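Local coordinates for protein acetate kinase (Entamoeba histolytica, PDB 4H0O) that is a pyrophosphate-dependent acetate kinase of the ASKHA superfamily that interconverts acetate and acetyl phosphate, probably with magnesium, at residues 218-230 with 313-325. Residues are numbered along the deposited sequence; the frame is centred on the assembly and turned at random.
Sequences CCGIVNGKSFDTS and LAKTIGGLMVEIG
Leu-320 and Ile-324 press their branches onto the hairpin 218-229 around Gly-220, a worked example of a helix packed on an edge hairpin. Leu-320 straddles the two strands: CD1 lies 3.6 Å from Cys-218 CB, while CD2 reaches Asp-228 CB at 3.9 Å. One turn on, Ile-324 holds CG1 between its backbone N and carbonyl carbon (chi1 67°), which leaves CG2 to lie 4.0 Å from the bare CA of Gly-220. The same methyl lies near Phe-227 CB, and Val-222, running alongside in the opposite direction, brings CG2 to 3.6 Å from Ile-324 CB. At the other end, the sulfur of Cys-218 touches Leu-313 CD1.

A classic bulge sets Phe-227 and Asp-228 opposite the single Gly-220, which lets both side chains point at the helix. Asp-228 OD2 comes within 2.7 Å of Glu-323 OE1, the carboxylate planes 69° apart; oxygens this close suggest that one acid is protonated. Glu-165 brings another carboxylate close to Glu-323 OE1, and Lys-180 and, from the second subunit, Lys-315 are long, weak ion-pair partners of Asp-228.

A Schellman motif with Gly-325 as its C-prime residue ends the helix. The arrangement belongs to the ribonuclease H-like fold of ASKHA kinases, where helix 299-324 covers one sheet face and also packs against the second subunit.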
ATOM      1  N   CYS B 218      -6.596   7.561   5.724  1.00 27.80           N
ATOM      2  CA  CYS B 218      -7.414   8.239   4.725  1.00 28.20           C
ATOM      3  C   CYS B 218      -8.660   7.413   4.459  1.00 32.80           C
ATOM      4  O   CYS B 218      -8.642   6.187   4.608  1.00 31.42           O
ATOM      5  CB  CYS B 218      -6.647   8.409   3.416  1.00 30.18           C
ATOM      6  SG  CYS B 218      -5.308   9.600   3.484  1.00 36.79           S
ATOM      7  N   CYS B 219      -9.737   8.076   4.055  1.00 26.05           N
ATOM      8  CA  CYS B 219     -10.968   7.370   3.734  1.00 28.80           C
ATOM      9  C   CYS B 219     -11.588   7.877   2.433  1.00 34.64           C
ATOM     10  O   CYS B 219     -11.769   9.084   2.251  1.00 30.72           O
ATOM     11  CB  CYS B 219     -11.974   7.506   4.877  1.00 25.03           C
ATOM     12  SG  CYS B 219     -13.443   6.466   4.695  1.00 36.97           S
ATOM     13  N   GLY B 220     -11.907   6.957   1.527  1.00 31.38           N
ATOM     14  CA  GLY B 220     -12.625   7.317   0.319  1.00 22.89           C
ATOM     15  C   GLY B 220     -14.116   7.248   0.592  1.00 30.13           C
ATOM     16  O   GLY B 220     -14.634   6.192   0.966  1.00 34.33           O
ATOM     17  N   ILE B 221     -14.807   8.370   0.412  1.00 29.41           N
ATOM     18  CA  ILE B 221     -16.217   8.458   0.772  1.00 31.79           C
ATOM     19  C   ILE B 221     -17.110   8.803  -0.425  1.00 35.30           C
ATOM     20  O   ILE B 221     -16.964   9.862  -1.045  1.00 26.60           O
ATOM     21  CB  ILE B 221     -16.425   9.475   1.908  1.00 34.57           C
ATOM     22  CG1 ILE B 221     -15.626   9.039   3.140  1.00 26.89           C
ATOM     23  CG2 ILE B 221     -17.901   9.601   2.248  1.00 26.69           C
ATOM     24  CD1 ILE B 221     -15.496  10.103   4.204  1.00 27.69           C
ATOM     25  N   VAL B 222     -18.029   7.895  -0.745  1.00 36.37           N
ATOM     26  CA  VAL B 222     -18.953   8.096  -1.856  1.00 30.45           C
ATOM     27  C   VAL B 222     -20.363   8.320  -1.327  1.00 32.80           C
ATOM     28  O   VAL B 222     -20.966   7.415  -0.742  1.00 35.21           O
ATOM     29  CB  VAL B 222     -18.946   6.899  -2.828  1.00 39.57           C
ATOM     30  CG1 VAL B 222     -19.918   7.135  -3.982  1.00 26.37           C
ATOM     31  CG2 VAL B 222     -17.546   6.663  -3.360  1.00 36.68           C
ATOM     32  N   ASN B 223     -20.875   9.531  -1.531  1.00 42.99           N
ATOM     33  CA  ASN B 223     -22.221   9.896  -1.096  1.00 42.24           C
ATOM     34  C   ASN B 223     -22.468   9.683   0.400  1.00 41.49           C
ATOM     35  O   ASN B 223     -23.530   9.204   0.800  1.00 34.99           O
ATOM     36  CB  ASN B 223     -23.276   9.173  -1.944  1.00 36.93           C
ATOM     37  CG  ASN B 223     -23.118   9.453  -3.431  1.00 52.06           C
ATOM     38  OD1 ASN B 223     -22.451  10.414  -3.829  1.00 42.82           O
ATOM     39  ND2 ASN B 223     -23.740   8.619  -4.261  1.00 41.55           N
ATOM     40  N   GLY B 224     -21.480  10.039   1.217  1.00 35.45           N
ATOM     41  CA  GLY B 224     -21.619   9.979   2.661  1.00 27.91           C
ATOM     42  C   GLY B 224     -21.202   8.667   3.299  1.00 32.80           C
ATOM     43  O   GLY B 224     -21.236   8.533   4.526  1.00 33.79           O
ATOM     44  N   LYS B 225     -20.806   7.697   2.476  1.00 34.72           N
ATOM     45  CA  LYS B 225     -20.462   6.370   2.982  1.00 42.14           C
ATOM     46  C   LYS B 225     -19.031   5.953   2.658  1.00 36.92           C
ATOM     47  O   LYS B 225     -18.522   6.226   1.569  1.00 36.87           O
ATOM     48  CB  LYS B 225     -21.464   5.326   2.472  1.00 39.00           C
ATOM     49  CG  LYS B 225     -22.811   5.395   3.185  1.00 41.29           C
ATOM     50  CD  LYS B 225     -23.983   5.230   2.229  1.00 54.76           C
ATOM     51  CE  LYS B 225     -24.240   3.773   1.888  1.00 62.35           C
ATOM     52  NZ  LYS B 225     -25.443   3.627   1.017  1.00 69.61           N
ATOM     53  N   SER B 226     -18.385   5.303   3.622  1.00 33.30           N
ATOM     54  CA  SER B 226     -17.035   4.789   3.428  1.00 35.92           C
ATOM     55  C   SER B 226     -17.029   3.760   2.301  1.00 32.26           C
ATOM     56  O   SER B 226     -17.786   2.789   2.340  1.00 30.83           O
ATOM     57  CB  SER B 226     -16.528   4.150   4.723  1.00 31.23           C
ATOM     58  OG  SER B 226     -15.241   3.587   4.550  1.00 33.89           O
ATOM     59  N   PHE B 227     -16.195   3.987   1.289  1.00 34.20           N
ATOM     60  CA  PHE B 227     -16.033   3.036   0.197  1.00 25.75           C
ATOM     61  C   PHE B 227     -14.775   2.207   0.439  1.00 31.73           C
ATOM     62  O   PHE B 227     -14.795   0.980   0.346  1.00 30.75           O
ATOM     63  CB  PHE B 227     -15.951   3.761  -1.151  1.00 35.61           C
ATOM     64  CG  PHE B 227     -15.952   2.836  -2.340  1.00 31.83           C
ATOM     65  CD1 PHE B 227     -17.145   2.452  -2.935  1.00 36.85           C
ATOM     66  CD2 PHE B 227     -14.760   2.351  -2.865  1.00 38.56           C
ATOM     67  CE1 PHE B 227     -17.151   1.600  -4.029  1.00 32.79           C
ATOM     68  CE2 PHE B 227     -14.759   1.497  -3.960  1.00 35.25           C
ATOM     69  CZ  PHE B 227     -15.955   1.122  -4.542  1.00 39.30           C
ATOM     70  N   ASP B 228     -13.673   2.881   0.745  1.00 29.85           N
ATOM     71  CA  ASP B 228     -12.465   2.182   1.164  1.00 32.71           C
ATOM     72  C   ASP B 228     -11.671   3.046   2.132  1.00 34.08           C
ATOM     73  O   ASP B 228     -11.937   4.245   2.263  1.00 35.56           O
ATOM     74  CB  ASP B 228     -11.601   1.784  -0.034  1.00 28.02           C
ATOM     75  CG  ASP B 228     -10.606   0.686   0.308  1.00 44.35           C
ATOM     76  OD1 ASP B 228     -10.803   0.001   1.336  1.00 42.20           O
ATOM     77  OD2 ASP B 228      -9.628   0.501  -0.444  1.00 45.64           O
ATOM     78  N   THR B 229     -10.705   2.437   2.812  1.00 36.09           N
ATOM     79  CA  THR B 229      -9.933   3.155   3.817  1.00 35.67           C
ATOM     80  C   THR B 229      -8.502   2.638   3.936  1.00 37.23           C
ATOM     81  O   THR B 229      -8.170   1.562   3.435  1.00 39.35           O
ATOM     82  CB  THR B 229     -10.619   3.109   5.191  1.00 33.90           C
ATOM     83  OG1 THR B 229     -10.014   4.070   6.066  1.00 36.29           O
ATOM     84  CG2 THR B 229     -10.500   1.718   5.798  1.00 34.46           C
ATOM     85  N   SER B 230      -7.674   3.404   4.635  1.00 38.50           N
ATOM     86  CA  SER B 230      -6.229   3.210   4.624  1.00 27.33           C
ATOM     87  C   SER B 230      -5.735   2.109   5.565  1.00 31.92           C
ATOM     88  O   SER B 230      -4.834   1.343   5.215  1.00 27.36           O
ATOM     89  CB  SER B 230      -5.550   4.532   4.978  1.00 30.67           C
ATOM     90  OG  SER B 230      -4.239   4.581   4.464  1.00 43.48           O
ATOM     91  N   LEU B 313       1.330   9.478   1.774  1.00 29.04           N
ATOM     92  CA  LEU B 313       0.034  10.151   1.840  1.00 29.41           C
ATOM     93  C   LEU B 313      -0.477  10.470   0.439  1.00 30.28           C
ATOM     94  O   LEU B 313      -1.653  10.268   0.134  1.00 27.25           O
ATOM     95  CB  LEU B 313       0.124  11.425   2.688  1.00 24.26           C
ATOM     96  CG  LEU B 313      -1.147  12.272   2.826  1.00 29.27           C
ATOM     97  CD1 LEU B 313      -2.332  11.426   3.263  1.00 24.42           C
ATOM     98  CD2 LEU B 313      -0.941  13.419   3.809  1.00 24.06           C
ATOM     99  N   ALA B 314       0.417  10.957  -0.415  1.00 28.43           N
ATOM    100  CA  ALA B 314       0.058  11.282  -1.789  1.00 27.77           C
ATOM    101  C   ALA B 314      -0.367  10.028  -2.556  1.00 29.95           C
ATOM    102  O   ALA B 314      -1.374  10.030  -3.267  1.00 28.95           O
ATOM    103  CB  ALA B 314       1.215  11.965  -2.484  1.00 24.37           C
ATOM    104  N   LYS B 315       0.411   8.960  -2.415  1.00 30.83           N
ATOM    105  CA  LYS B 315       0.111   7.696  -3.081  1.00 33.41           C
ATOM    106  C   LYS B 315      -1.223   7.108  -2.613  1.00 33.10           C
ATOM    107  O   LYS B 315      -1.985   6.547  -3.407  1.00 31.16           O
ATOM    108  CB  LYS B 315       1.242   6.693  -2.844  1.00 31.11           C
ATOM    109  CG  LYS B 315       0.980   5.316  -3.433  1.00 44.84           C
ATOM    110  CD  LYS B 315       1.986   4.285  -2.931  1.00 53.54           C
ATOM    111  CE  LYS B 315       3.416   4.678  -3.278  1.00 50.25           C
ATOM    112  NZ  LYS B 315       4.417   3.705  -2.749  1.00 65.40           N
ATOM    113  N   THR B 316      -1.502   7.245  -1.320  1.00 28.80           N
ATOM    114  CA  THR B 316      -2.741   6.733  -0.742  1.00 29.28           C
ATOM    115  C   THR B 316      -3.963   7.482  -1.282  1.00 31.04           C
ATOM    116  O   THR B 316      -4.993   6.871  -1.584  1.00 33.32           O
ATOM    117  CB  THR B 316      -2.722   6.825   0.792  1.00 25.71           C
ATOM    118  OG1 THR B 316      -1.541   6.182   1.294  1.00 31.75           O
ATOM    119  CG2 THR B 316      -3.957   6.152   1.381  1.00 24.09           C
ATOM    120  N   ILE B 317      -3.845   8.803  -1.394  1.00 22.59           N
ATOM    121  CA  ILE B 317      -4.915   9.629  -1.944  1.00 26.39           C
ATOM    122  C   ILE B 317      -5.146   9.292  -3.417  1.00 27.88           C
ATOM    123  O   ILE B 317      -6.293   9.131  -3.855  1.00 26.83           O
ATOM    124  CB  ILE B 317      -4.603  11.134  -1.784  1.00 36.14           C
ATOM    125  CG1 ILE B 317      -4.617  11.525  -0.304  1.00 28.44           C
ATOM    126  CG2 ILE B 317      -5.598  11.983  -2.564  1.00 27.91           C
ATOM    127  CD1 ILE B 317      -4.046  12.910  -0.029  1.00 31.78           C
ATOM    128  N   GLY B 318      -4.056   9.180  -4.174  1.00 19.47           N
ATOM    129  CA  GLY B 318      -4.134   8.784  -5.570  1.00 27.37           C
ATOM    130  C   GLY B 318      -4.857   7.463  -5.771  1.00 31.76           C
ATOM    131  O   GLY B 318      -5.686   7.334  -6.674  1.00 30.79           O
ATOM    132  N   GLY B 319      -4.549   6.480  -4.927  1.00 26.16           N
ATOM    133  CA  GLY B 319      -5.159   5.167  -5.037  1.00 23.34           C
ATOM    134  C   GLY B 319      -6.643   5.183  -4.716  1.00 28.12           C
ATOM    135  O   GLY B 319      -7.437   4.505  -5.373  1.00 28.12           O
ATOM    136  N   LEU B 320      -7.019   5.957  -3.702  1.00 27.43           N
ATOM    137  CA  LEU B 320      -8.412   6.036  -3.268  1.00 27.13           C
ATOM    138  C   LEU B 320      -9.281   6.772  -4.281  1.00 30.56           C
ATOM    139  O   LEU B 320     -10.455   6.434  -4.464  1.00 32.96           O
ATOM    140  CB  LEU B 320      -8.518   6.706  -1.894  1.00 21.10           C
ATOM    141  CG  LEU B 320      -8.099   5.840  -0.702  1.00 32.47           C
ATOM    142  CD1 LEU B 320      -8.129   6.632   0.594  1.00 29.57           C
ATOM    143  CD2 LEU B 320      -8.994   4.613  -0.586  1.00 33.41           C
ATOM    144  N   MET B 321      -8.698   7.774  -4.932  1.00 25.17           N
ATOM    145  CA  MET B 321      -9.396   8.558  -5.947  1.00 29.21           C
ATOM    146  C   MET B 321      -9.872   7.678  -7.103  1.00 34.96           C
ATOM    147  O   MET B 321     -11.020   7.785  -7.546  1.00 30.90           O
ATOM    148  CB  MET B 321      -8.485   9.669  -6.471  1.00 28.48           C
ATOM    149  CG  MET B 321      -9.125  10.558  -7.521  1.00 28.52           C
ATOM    150  SD  MET B 321      -8.060  11.952  -7.948  1.00 34.83           S
ATOM    151  CE  MET B 321      -6.617  11.092  -8.579  1.00 38.83           C
ATOM    152  N   VAL B 322      -8.988   6.806  -7.581  1.00 31.91           N
ATOM    153  CA  VAL B 322      -9.327   5.894  -8.668  1.00 35.37           C
ATOM    154  C   VAL B 322     -10.393   4.892  -8.224  1.00 30.78           C
ATOM    155  O   VAL B 322     -11.290   4.547  -8.995  1.00 37.24           O
ATOM    156  CB  VAL B 322      -8.079   5.164  -9.204  1.00 32.38           C
ATOM    157  CG1 VAL B 322      -8.462   4.148 -10.268  1.00 29.14           C
ATOM    158  CG2 VAL B 322      -7.095   6.163  -9.785  1.00 25.23           C
ATOM    159  N   GLU B 323     -10.308   4.448  -6.972  1.00 32.24           N
ATOM    160  CA  GLU B 323     -11.271   3.491  -6.430  1.00 35.43           C
ATOM    161  C   GLU B 323     -12.695   4.036  -6.381  1.00 30.06           C
ATOM    162  O   GLU B 323     -13.646   3.326  -6.705  1.00 44.21           O
ATOM    163  CB  GLU B 323     -10.874   3.066  -5.021  1.00 31.15           C
ATOM    164  CG  GLU B 323      -9.733   2.080  -4.944  1.00 42.70           C
ATOM    165  CD  GLU B 323      -9.498   1.610  -3.524  1.00 58.20           C
ATOM    166  OE1 GLU B 323     -10.293   0.778  -3.037  1.00 60.32           O
ATOM    167  OE2 GLU B 323      -8.530   2.086  -2.892  1.00 61.01           O
ATOM    168  N   ILE B 324     -12.833   5.288  -5.953  1.00 28.37           N
ATOM    169  CA  ILE B 324     -14.147   5.905  -5.786  1.00 31.66           C
ATOM    170  C   ILE B 324     -14.629   6.602  -7.058  1.00 25.47           C
ATOM    171  O   ILE B 324     -15.769   7.065  -7.127  1.00 39.14           O
ATOM    172  CB  ILE B 324     -14.169   6.901  -4.601  1.00 33.13           C
ATOM    173  CG1 ILE B 324     -13.294   8.123  -4.899  1.00 34.28           C
ATOM    174  CG2 ILE B 324     -13.732   6.209  -3.311  1.00 24.21           C
ATOM    175  CD1 ILE B 324     -13.264   9.142  -3.762  1.00 28.83           C
ATOM    176  N   GLY B 325     -13.754   6.683  -8.057  1.00 32.38           N
ATOM    177  CA  GLY B 325     -14.129   7.195  -9.365  1.00 33.72           C
ATOM    178  C   GLY B 325     -13.998   8.697  -9.547  1.00 33.84           C
ATOM    179  O   GLY B 325     -14.666   9.277 -10.407  1.00 40.77           O
TER